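Local structure of copper induced nitroreductase D (Lactococcus lactis, 2WQF) at residues A[24-29]-A[142-147]; A[35-40]-A[131-136]; A[151-156]-A[174-179]. The protein is a copper-induced, FMN-binding nitroreductase that probably works as an oxidoreductase and takes part in the defence against oxidative stress. All coordinates share one frame; numbering follows the deposited sequence. Where two conformers were deposited one is given.

The three contacts illustrate how the chemistry of a contact follows its place in a fold. Interactions 1 and 2 are buried and share helix 121-143. Interaction 1 joins the end of that helix and the start of the next strand to helix 23-35, mainly through methyls and aliphatic carbons, without a hydrogen bond across. Interaction 2 adds one amide-hydroxyl bond and lies beside a flavin held largely by the second subunit. Interaction 3, nearest the centre of the chain but only partly buried, is mostly polar: strand pairing, side-chain amides and a flavin edge. Strands 146-151 and 171-182 link interactions 1 and 3, where Val26 packs on Phe179; Leu177 meets the backbone of Ser134 between interactions 2 and 3.

Interaction 1: residues A[24-29]-A[142-147]; sequences EKVIET and AELGLG
Leu144 reaches from the end of helix 121-143 to Val26, Thr29 and Lys25 on helix 23-35, and it does so from a Schellman motif. Gly145, the first residue to leave the helical path, adopts a positive phi of 88°, and its N bonds back to Ala142 O at 2.9 Å. This turn closes the helix and hands the chain over to strand 146-151, so that Leu144 and Leu146, one on each side of the glycine, both point toward the same neighbouring helix.

The side chain of Leu144 shows how a single branched residue can serve several partners. CB starts toward helix 23-35, and CG lies anti to the carbonyl carbon (chi1 -62°). From there CG sends its two methyls to different residues. Leu144 CD1 lies 3.8 Å from Thr29 OG1, in a tip-to-tip approach, and also rests against the backbone, 4.0 Å from Val26 CA. Leu144 CD2 turns to the exposed Lys25, whose aliphatic part crosses it obliquely, with CD of the lysine 4.1 Å from that methyl.

The polar tip of Thr29 can face a methyl because its hydroxyl is already engaged. Thr29 OG1 donates to Lys25 O, 2.8 Å away and one turn earlier, while Thr29 N reaches the same oxygen from the opposite face of the carbonyl plane. One acceptor thus takes both groups.

Val20, in a nearby loop, touches both Val26 and Leu146, and Ile4 of the second subunit packs on Thr29. Beyond the glycine, Leu146 meets Val26 tip to tip, the closest approach between the two segments being that of Val26 CG2 to Leu146 CD1 at 3.7 Å.

Interaction 2: residues A[35-40]-A[131-136]; sequences RFSPTA and GIISVN. With FMN (flavin mononucleotide), chain B.
Ser37 sets its CB against Ile132 and Ile133 and its hydroxyl against Asn136, just after Phe36 has left the helical path at the end of helix 23-35. Ser37 CB lies 3.5 Å from Ile133 CG2, a methyl that the torsion of Ile133 (CG2 anti to the carbonyl carbon) turns toward the loop. Two bonds grip the hydroxyl: Ser37 OG donates to Ala33 O and accepts from Asn136 ND2 at 2.9 Å. The second bond is almost straight, 176° at the hydrogen, and OG lies within the plane of the amide.

Pro38 follows, its CD 4.1 Å from Ile132 CG2 as the two side chains cross. Its carbonyl oxygen, buried beside Ile132 CD1, has no partner in the model. On the flavin side, Pro38 CB comes within 3.3 Å of O3' of the FMN ribityl chain.

Thr39 brings its backbone up to the ribityl chain, and its OG1 is held by Gln44 N. Ala40 then places CB 3.7 Å from FMN C6, while Ile132 CD1 touches the ring methyl C8M at 3.8 Å.

This FMN is hydrogen-bonded by residues of the second subunit, among them Arg10, Thr12 and Lys189, so the cofactor lies where the subunits meet. Helix 121-143 packs on the loop, on strand 97-104 through Ile133 and Phe101, and on the second subunit, whose Val135 meets Ile132.

Interaction 3: residues A[151-156]-A[174-179]; sequences QHYNPL and RGQLVF. With FMN (flavin mononucleotide), chain C.
The imidazole of His152 has the carbonyl oxygen of Arg174 and the flavin carbonyl O4 at its edge, both near the ring plane. His152 ND1 donates to FMN O4 at 2.8 Å in a nearly straight bond (176°), and its CD2 lies 3.0 Å from Arg174 O. The ring of Trp125 of the second subunit also meets this imidazole.

The framework is the antiparallel sheet of the nitroreductase fold, where strands 146-151 and 171-182 pair: Gln151 and Gln176 form a hydrogen-bonded pair, N to O in both directions. Beside it, Arg174 and Gly175 both face Phe101 of strand 97-104, a classic beta bulge.

The amide of Gln176 extends the pairing beyond the strands. With CD swung aside by a bend at chi2 (88°), Gln176 OE1 takes Tyr153 N on a lone pair at 2.8 Å, and its NE2 donates to Asn154 OD1 at 3.0 Å. The two amide planes stand 76° apart. This probably helps position His152 from the second shell.

Gln151 grips the pyrimidine end: NE2, also bonded to Asn149, donates to FMN O2 at 3.0 Å, while OE1 takes a weak bond from N3. Arg174 is salt-bridged to Glu127, and Arg174 NH1 also donates to a water in the guanidinium plane, 3.2 Å away, which accepts from Asn154 ND2 at 3.0 Å as well.

Interaction 1: residues A[24-29]-A[142-147]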
loop_
_atom_site.group_PDB
_atom_site.type_symbol
_atom_site.label_atom_id
_atom_site.label_comp_id
_atom_site.label_asym_id
_atom_site.label_seq_id
_atom_site.Cartn_x
_atom_site.Cartn_y
_atom_site.Cartn_z
ATOM N N GLU A 24 23.860 -7.535 4.524
ATOM C CA GLU A 24 23.460 -6.916 5.788
ATOM C C GLU A 24 22.747 -5.591 5.537
ATOM O O GLU A 24 21.735 -5.309 6.161
ATOM C CB GLU A 24 24.670 -6.659 6.690
ATOM C CG GLU A 24 25.337 -5.244 6.513
ATOM C CD GLU A 24 25.373 -4.386 7.803
ATOM O OE1 GLU A 24 25.028 -4.905 8.882
ATOM O OE2 GLU A 24 25.739 -3.182 7.746
ATOM N N LYS A 25 23.245 -4.804 4.587
ATOM C CA LYS A 25 22.616 -3.525 4.262
ATOM C C LYS A 25 21.259 -3.747 3.660
ATOM O O LYS A 25 20.334 -2.972 3.882
ATOM C CB LYS A 25 23.495 -2.712 3.292
ATOM C CG LYS A 25 22.985 -1.328 2.860
ATOM C CD LYS A 25 23.833 -0.808 1.677
ATOM C CE LYS A 25 25.323 -1.108 1.901
ATOM N NZ LYS A 25 26.182 -0.826 0.737
ATOM N N VAL A 26 21.137 -4.774 2.838
ATOM C CA VAL A 26 19.844 -5.114 2.273
ATOM C C VAL A 26 18.827 -5.435 3.379
ATOM O O VAL A 26 17.717 -4.908 3.369
ATOM C CB VAL A 26 19.971 -6.284 1.286
ATOM C CG1 VAL A 26 18.576 -6.699 0.815
ATOM C CG2 VAL A 26 20.830 -5.859 0.115
ATOM N N ILE A 27 19.215 -6.270 4.329
ATOM C CA ILE A 27 18.333 -6.667 5.421
ATOM C C ILE A 27 17.937 -5.433 6.249
ATOM O O ILE A 27 16.774 -5.275 6.609
ATOM C CB ILE A 27 19.008 -7.696 6.364
ATOM C CG1 ILE A 27 19.332 -8.993 5.625
ATOM C CG2 ILE A 27 18.133 -7.952 7.581
ATOM C CD1 ILE A 27 18.217 -9.568 4.972
ATOM N N GLU A 28 18.914 -4.567 6.531
ATOM C CA GLU A 28 18.667 -3.340 7.287
ATOM C C GLU A 28 17.644 -2.470 6.582
ATOM O O GLU A 28 16.745 -1.888 7.212
ATOM C CB GLU A 28 19.965 -2.558 7.467
ATOM C CG GLU A 28 20.928 -3.191 8.441
ATOM C CD GLU A 28 22.264 -2.463 8.513
ATOM O OE1 GLU A 28 22.409 -1.383 7.899
ATOM O OE2 GLU A 28 23.173 -2.987 9.184
ATOM N N THR A 29 17.779 -2.364 5.263
ATOM C CA THR A 29 16.894 -1.524 4.482
ATOM C C THR A 29 15.480 -2.079 4.432
ATOM O O THR A 29 14.502 -1.328 4.487
ATOM C CB THR A 29 17.447 -1.336 3.076
ATOM O OG1 THR A 29 18.753 -0.760 3.181
ATOM C CG2 THR A 29 16.623 -0.376 2.310
ATOM N N ALA A 142 14.988 -1.117 -4.815
ATOM C CA ALA A 142 15.341 -0.504 -6.088
ATOM C C ALA A 142 16.359 0.608 -5.869
ATOM O O ALA A 142 17.245 0.820 -6.692
ATOM C CB ALA A 142 14.098 0.013 -6.813
ATOM N N GLU A 143 16.243 1.328 -4.749
ATOM C CA GLU A 143 17.196 2.392 -4.461
ATOM C C GLU A 143 18.606 1.847 -4.189
ATOM O O GLU A 143 19.595 2.547 -4.418
ATOM C CB GLU A 143 16.701 3.278 -3.315
ATOM C CG GLU A 143 15.524 4.153 -3.730
ATOM C CD GLU A 143 15.923 5.285 -4.677
ATOM O OE1 GLU A 143 16.428 6.342 -4.196
ATOM O OE2 GLU A 143 15.735 5.104 -5.906
ATOM N N LEU A 144 18.700 0.605 -3.713
ATOM C CA LEU A 144 20.001 -0.058 -3.565
ATOM C C LEU A 144 20.535 -0.596 -4.894
ATOM O O LEU A 144 21.638 -1.141 -4.945
ATOM C CB LEU A 144 19.901 -1.219 -2.568
ATOM C CG LEU A 144 19.527 -0.866 -1.138
ATOM C CD1 LEU A 144 19.424 -2.139 -0.338
ATOM C CD2 LEU A 144 20.550 0.067 -0.574
ATOM N N GLY A 145 19.755 -0.465 -5.963
ATOM C CA GLY A 145 20.131 -0.971 -7.277
ATOM C C GLY A 145 19.724 -2.413 -7.539
ATOM O O GLY A 145 20.126 -3.010 -8.542
ATOM N N LEU A 146 18.912 -2.961 -6.635
ATOM C CA LEU A 146 18.389 -4.321 -6.748
ATOM C C LEU A 146 17.014 -4.319 -7.371
ATOM O O LEU A 146 16.236 -3.407 -7.164
ATOM C CB LEU A 146 18.334 -4.986 -5.381
ATOM C CG LEU A 146 19.683 -5.154 -4.683
ATOM C CD1 LEU A 146 19.560 -5.873 -3.344
ATOM C CD2 LEU A 146 20.678 -5.861 -5.589
ATOM N N GLY A 147 16.710 -5.342 -8.141
ATOM C CA GLY A 147 15.387 -5.474 -8.720
ATOM C C GLY A 147 14.556 -6.456 -7.933
ATOM O O GLY A 147 15.056 -7.207 -7.090
#

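Interaction 2: residues A[35-40]-A[131-136]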
loop_
_atom_site.group_PDB
_atom_site.type_symbol
_atom_site.label_atom_id
_atom_site.label_comp_id
_atom_site.label_asym_id
_atom_site.label_seq_id
_atom_site.Cartn_x
_atom_site.Cartn_y
_atom_site.Cartn_z
ATOM N N ARG A 35 9.427 -0.657 8.977
ATOM C CA ARG A 35 9.342 0.095 10.243
ATOM C C ARG A 35 8.653 1.444 10.049
ATOM O O ARG A 35 7.800 1.860 10.852
ATOM C CB ARG A 35 10.762 0.322 10.782
ATOM C CG ARG A 35 10.835 1.073 12.083
ATOM C CD ARG A 35 12.268 1.342 12.488
ATOM N NE ARG A 35 12.369 1.753 13.891
ATOM C CZ ARG A 35 12.372 0.909 14.933
ATOM N NH1 ARG A 35 12.333 -0.398 14.747
ATOM N NH2 ARG A 35 12.427 1.379 16.155
ATOM N N PHE A 36 9.019 2.138 8.977
ATOM C CA PHE A 36 8.507 3.483 8.726
ATOM C C PHE A 36 7.273 3.552 7.860
ATOM O O PHE A 36 6.886 4.633 7.438
ATOM C CB PHE A 36 9.614 4.363 8.189
ATOM C CG PHE A 36 10.776 4.481 9.135
ATOM C CD1 PHE A 36 10.574 4.891 10.446
ATOM C CD2 PHE A 36 12.060 4.162 8.723
ATOM C CE1 PHE A 36 11.629 5.007 11.322
ATOM C CE2 PHE A 36 13.115 4.263 9.588
ATOM C CZ PHE A 36 12.901 4.678 10.905
ATOM N N SER A 37 6.628 2.412 7.659
ATOM C CA SER A 37 5.344 2.351 6.960
ATOM C C SER A 37 4.193 2.543 7.953
ATOM O O SER A 37 4.185 1.949 9.040
ATOM C CB SER A 37 5.167 0.996 6.288
ATOM O OG SER A 37 6.082 0.806 5.225
ATOM N N PRO A 38 3.198 3.351 7.580
ATOM C CA PRO A 38 2.023 3.532 8.451
ATOM C C PRO A 38 1.055 2.342 8.369
ATOM O O PRO A 38 0.927 1.684 7.326
ATOM C CB PRO A 38 1.373 4.769 7.877
ATOM C CG PRO A 38 1.682 4.698 6.409
ATOM C CD PRO A 38 3.076 4.097 6.316
ATOM N N THR A 39 0.382 2.077 9.483
ATOM C CA THR A 39 -0.649 1.058 9.594
ATOM C C THR A 39 -1.749 1.617 10.462
ATOM O O THR A 39 -1.487 2.475 11.327
ATOM C CB THR A 39 -0.132 -0.244 10.236
ATOM O OG1 THR A 39 0.544 0.037 11.470
ATOM C CG2 THR A 39 0.796 -0.981 9.297
ATOM N N ALA A 40 -2.980 1.157 10.247
ATOM C CA ALA A 40 -4.115 1.668 11.016
ATOM C C ALA A 40 -3.839 1.505 12.507
ATOM O O ALA A 40 -3.441 0.418 12.974
ATOM C CB ALA A 40 -5.394 0.954 10.628
ATOM N N GLY A 131 -0.106 -4.147 1.232
ATOM C CA GLY A 131 0.307 -3.474 0.004
ATOM C C GLY A 131 1.345 -2.395 0.301
ATOM O O GLY A 131 2.368 -2.302 -0.378
ATOM N N ILE A 132 1.079 -1.617 1.347
ATOM C CA ILE A 132 1.944 -0.516 1.752
ATOM C C ILE A 132 3.364 -1.013 2.042
ATOM O O ILE A 132 4.342 -0.498 1.482
ATOM C CB ILE A 132 1.345 0.184 2.984
ATOM C CG1 ILE A 132 0.100 0.997 2.574
ATOM C CG2 ILE A 132 2.351 1.085 3.685
ATOM C CD1 ILE A 132 -0.761 1.417 3.765
ATOM N N ILE A 133 3.508 -2.018 2.896
ATOM C CA ILE A 133 4.867 -2.438 3.270
ATOM C C ILE A 133 5.558 -3.158 2.104
ATOM O O ILE A 133 6.770 -3.026 1.931
ATOM C CB ILE A 133 4.926 -3.277 4.570
ATOM C CG1 ILE A 133 4.177 -4.595 4.469
ATOM C CG2 ILE A 133 4.423 -2.411 5.757
ATOM C CD1 ILE A 133 4.433 -5.506 5.676
ATOM N N SER A 134 4.780 -3.846 1.268
ATOM C CA SER A 134 5.352 -4.546 0.121
ATOM C C SER A 134 6.009 -3.555 -0.852
ATOM O O SER A 134 7.145 -3.781 -1.304
ATOM C CB SER A 134 4.296 -5.389 -0.614
ATOM O OG SER A 134 3.796 -6.399 0.224
ATOM N N VAL A 135 5.310 -2.461 -1.188
ATOM C CA VAL A 135 5.852 -1.509 -2.169
ATOM C C VAL A 135 6.942 -0.650 -1.558
ATOM O O VAL A 135 7.871 -0.259 -2.251
ATOM C CB VAL A 135 4.776 -0.621 -2.885
ATOM C CG1 VAL A 135 3.775 -1.496 -3.583
ATOM C CG2 VAL A 135 4.081 0.340 -1.901
ATOM N N ASN A 136 6.849 -0.367 -0.250
ATOM C CA ASN A 136 7.904 0.405 0.370
ATOM C C ASN A 136 9.222 -0.391 0.364
ATOM O O ASN A 136 10.290 0.171 0.121
ATOM C CB ASN A 136 7.526 0.914 1.790
ATOM C CG ASN A 136 6.686 2.171 1.747
ATOM O OD1 ASN A 136 6.633 2.851 0.716
ATOM N ND2 ASN A 136 6.011 2.479 2.849
HETATM N N1 FMN B . -5.639 7.825 11.168
HETATM C C2 FMN B . -6.873 8.554 11.493
HETATM O O2 FMN B . -6.820 9.573 12.143
HETATM N N3 FMN B . -8.127 7.986 11.092
HETATM C C4 FMN B . -8.225 6.806 10.380
HETATM O O4 FMN B . -9.298 6.437 9.991
HETATM C C4A FMN B . -6.995 6.067 10.076
HETATM N N5 FMN B . -6.983 4.936 9.455
HETATM C C5A FMN B . -5.695 4.456 8.858
HETATM C C6 FMN B . -5.744 3.360 7.837
HETATM C C7 FMN B . -4.648 2.935 7.219
HETATM C C7M FMN B . -4.755 1.803 6.221
HETATM C C8 FMN B . -3.330 3.602 7.547
HETATM C C8M FMN B . -2.074 3.183 6.802
HETATM C C9 FMN B . -3.259 4.562 8.476
HETATM C C9A FMN B . -4.508 5.035 9.176
HETATM N N10 FMN B . -4.493 6.045 10.187
HETATM C C10 FMN B . -5.697 6.672 10.512
HETATM C "C1'" FMN B . -3.247 6.655 10.628
HETATM C "C2'" FMN B . -2.444 5.684 11.489
HETATM O "O2'" FMN B . -3.040 5.592 12.757
HETATM C "C3'" FMN B . -1.003 6.198 11.549
HETATM O "O3'" FMN B . -0.506 6.063 10.231
HETATM C "C4'" FMN B . -0.153 5.343 12.503
HETATM O "O4'" FMN B . -0.563 5.555 13.846
HETATM C "C5'" FMN B . 1.339 5.644 12.375
HETATM O "O5'" FMN B . 1.549 7.026 12.632
HETATM P P FMN B . 2.223 7.972 11.485
HETATM O O1P FMN B . 3.495 7.370 11.041
HETATM O O2P FMN B . 1.200 8.088 10.292
HETATM O O3P FMN B . 2.433 9.381 12.191
#

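Interaction 3: residues A[151-156]-A[174-179]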
loop_
_atom_site.group_PDB
_atom_site.type_symbol
_atom_site.label_atom_id
_atom_site.label_comp_id
_atom_site.label_asym_id
_atom_site.label_seq_id
_atom_site.Cartn_x
_atom_site.Cartn_y
_atom_site.Cartn_z
ATOM N N GLN A 151 5.113 -11.912 -6.388
ATOM C CA GLN A 151 4.377 -13.108 -6.720
ATOM C C GLN A 151 3.347 -13.449 -5.663
ATOM O O GLN A 151 3.403 -12.971 -4.515
ATOM C CB GLN A 151 5.323 -14.292 -6.915
ATOM C CG GLN A 151 6.353 -14.109 -8.008
ATOM C CD GLN A 151 5.723 -13.648 -9.304
ATOM O OE1 GLN A 151 4.696 -14.171 -9.718
ATOM N NE2 GLN A 151 6.313 -12.642 -9.930
ATOM N N HIS A 152 2.404 -14.306 -6.066
ATOM C CA HIS A 152 1.300 -14.744 -5.236
ATOM C C HIS A 152 1.036 -16.240 -5.372
ATOM O O HIS A 152 0.123 -16.671 -6.061
ATOM C CB HIS A 152 0.057 -13.913 -5.544
ATOM C CG HIS A 152 0.246 -12.466 -5.222
ATOM N ND1 HIS A 152 0.701 -11.551 -6.147
ATOM C CD2 HIS A 152 0.127 -11.791 -4.049
ATOM C CE1 HIS A 152 0.805 -10.365 -5.569
ATOM N NE2 HIS A 152 0.488 -10.491 -4.288
ATOM N N TYR A 153 1.867 -17.027 -4.693
ATOM C CA TYR A 153 1.688 -18.483 -4.627
ATOM C C TYR A 153 0.983 -18.887 -3.331
ATOM O O TYR A 153 0.824 -20.065 -3.050
ATOM C CB TYR A 153 3.040 -19.182 -4.789
ATOM C CG TYR A 153 3.542 -19.069 -6.207
ATOM C CD1 TYR A 153 2.965 -19.819 -7.222
ATOM C CD2 TYR A 153 4.561 -18.195 -6.533
ATOM C CE1 TYR A 153 3.401 -19.711 -8.524
ATOM C CE2 TYR A 153 5.014 -18.082 -7.829
ATOM C CZ TYR A 153 4.426 -18.835 -8.825
ATOM O OH TYR A 153 4.881 -18.721 -10.124
ATOM N N ASN A 154 0.553 -17.887 -2.554
ATOM C CA ASN A 154 -0.431 -18.079 -1.493
ATOM C C ASN A 154 -1.810 -18.268 -2.143
ATOM O O ASN A 154 -2.088 -17.616 -3.177
ATOM C CB ASN A 154 -0.437 -16.861 -0.562
ATOM C CG ASN A 154 -0.574 -15.551 -1.322
ATOM O OD1 ASN A 154 0.340 -15.146 -2.031
ATOM N ND2 ASN A 154 -1.736 -14.926 -1.242
ATOM N N PRO A 155 -2.678 -19.129 -1.560
ATOM C CA PRO A 155 -2.470 -19.886 -0.318
ATOM C C PRO A 155 -1.824 -21.252 -0.512
ATOM O O PRO A 155 -1.713 -21.981 0.451
ATOM C CB PRO A 155 -3.898 -20.115 0.200
ATOM C CG PRO A 155 -4.825 -19.701 -0.880
ATOM C CD PRO A 155 -4.036 -19.353 -2.096
ATOM N N LEU A 156 -1.406 -21.582 -1.728
ATOM C CA LEU A 156 -0.922 -22.924 -2.050
ATOM C C LEU A 156 0.247 -23.351 -1.172
ATOM O O LEU A 156 0.311 -24.501 -0.724
ATOM C CB LEU A 156 -0.518 -22.984 -3.526
ATOM C CG LEU A 156 -1.606 -23.315 -4.548
ATOM C CD1 LEU A 156 -2.817 -22.399 -4.402
ATOM C CD2 LEU A 156 -1.019 -23.231 -5.953
ATOM N N ARG A 174 0.561 -13.150 2.323
ATOM C CA ARG A 174 -0.070 -12.262 1.338
ATOM C C ARG A 174 0.677 -12.078 0.012
ATOM O O ARG A 174 0.065 -11.760 -1.004
ATOM C CB ARG A 174 -0.283 -10.866 1.922
ATOM C CG ARG A 174 -0.947 -10.816 3.264
ATOM C CD ARG A 174 -2.210 -11.625 3.344
ATOM N NE ARG A 174 -3.273 -11.213 2.432
ATOM C CZ ARG A 174 -3.959 -12.036 1.626
ATOM N NH1 ARG A 174 -3.617 -13.315 1.477
ATOM N NH2 ARG A 174 -4.986 -11.585 0.924
ATOM N N GLY A 175 1.978 -12.272 -0.013
ATOM C CA GLY A 175 2.762 -11.930 -1.185
ATOM C C GLY A 175 4.202 -12.390 -1.004
ATOM O O GLY A 175 4.662 -12.562 0.125
ATOM N N GLN A 176 4.907 -12.600 -2.110
ATOM C CA GLN A 176 6.308 -13.006 -2.082
ATOM C C GLN A 176 7.105 -12.128 -3.018
ATOM O O GLN A 176 6.957 -12.179 -4.240
ATOM C CB GLN A 176 6.479 -14.478 -2.459
ATOM C CG GLN A 176 5.659 -15.414 -1.595
ATOM C CD GLN A 176 4.260 -15.619 -2.146
ATOM O OE1 GLN A 176 4.097 -16.002 -3.298
ATOM N NE2 GLN A 176 3.256 -15.383 -1.325
ATOM N N LEU A 177 7.970 -11.316 -2.435
ATOM C CA LEU A 177 8.764 -10.374 -3.204
ATOM C C LEU A 177 10.140 -11.000 -3.463
ATOM O O LEU A 177 10.959 -11.131 -2.566
ATOM C CB LEU A 177 8.872 -9.042 -2.479
ATOM C CG LEU A 177 9.508 -7.915 -3.274
ATOM C CD1 LEU A 177 8.620 -7.409 -4.416
ATOM C CD2 LEU A 177 9.872 -6.750 -2.326
ATOM N N VAL A 178 10.337 -11.453 -4.696
ATOM C CA VAL A 178 11.570 -12.058 -5.172
ATOM C C VAL A 178 12.514 -10.931 -5.578
ATOM O O VAL A 178 12.112 -10.008 -6.283
ATOM C CB VAL A 178 11.287 -12.960 -6.377
ATOM C CG1 VAL A 178 12.548 -13.625 -6.861
ATOM C CG2 VAL A 178 10.284 -14.029 -5.992
ATOM N N PHE A 179 13.756 -10.970 -5.088
ATOM C CA PHE A 179 14.686 -9.861 -5.287
ATOM C C PHE A 179 16.099 -10.322 -5.557
ATOM O O PHE A 179 16.508 -11.430 -5.201
ATOM C CB PHE A 179 14.643 -8.882 -4.105
ATOM C CG PHE A 179 15.333 -9.382 -2.860
ATOM C CD1 PHE A 179 16.640 -9.012 -2.602
ATOM C CD2 PHE A 179 14.687 -10.249 -1.985
ATOM C CE1 PHE A 179 17.286 -9.463 -1.454
ATOM C CE2 PHE A 179 15.337 -10.728 -0.839
ATOM C CZ PHE A 179 16.640 -10.336 -0.594
HETATM N N1 FMN C . 3.432 -9.384 -10.859
HETATM C C2 FMN C . 3.660 -10.824 -11.043
HETATM O O2 FMN C . 4.505 -11.209 -11.819
HETATM N N3 FMN C . 2.809 -11.744 -10.347
HETATM C C4 FMN C . 1.811 -11.338 -9.481
HETATM O O4 FMN C . 1.200 -12.159 -8.855
HETATM C C4A FMN C . 1.570 -9.901 -9.315
HETATM N N5 FMN C . 0.635 -9.421 -8.565
HETATM C C5A FMN C . 0.707 -7.981 -8.159
HETATM C C6 FMN C . -0.140 -7.517 -7.012
HETATM C C7 FMN C . -0.074 -6.272 -6.557
HETATM C C7M FMN C . -0.977 -5.853 -5.418
HETATM C C8 FMN C . 0.903 -5.316 -7.207
HETATM C C8M FMN C . 1.049 -3.907 -6.659
HETATM C C9 FMN C . 1.647 -5.701 -8.250
HETATM C C9A FMN C . 1.563 -7.116 -8.763
HETATM N N10 FMN C . 2.320 -7.580 -9.882
HETATM C C10 FMN C . 2.463 -8.957 -10.059
HETATM C "C1'" FMN C . 3.201 -6.687 -10.622
HETATM C "C2'" FMN C . 2.393 -5.719 -11.482
HETATM O "O2'" FMN C . 1.885 -6.408 -12.595
HETATM C "C3'" FMN C . 3.317 -4.563 -11.873
HETATM O "O3'" FMN C . 3.592 -3.882 -10.664
HETATM C "C4'" FMN C . 2.614 -3.603 -12.848
HETATM O "O4'" FMN C . 2.434 -4.233 -14.108
HETATM C "C5'" FMN C . 3.391 -2.302 -13.038
HETATM O "O5'" FMN C . 4.696 -2.614 -13.507
HETATM P P FMN C . 6.001 -2.160 -12.638
HETATM O O1P FMN C . 5.925 -0.713 -12.362
HETATM O O2P FMN C . 6.005 -2.997 -11.302
HETATM O O3P FMN C . 7.248 -2.540 -13.548
HETATM O O HOH W 1 -4.004 -16.203 0.170
#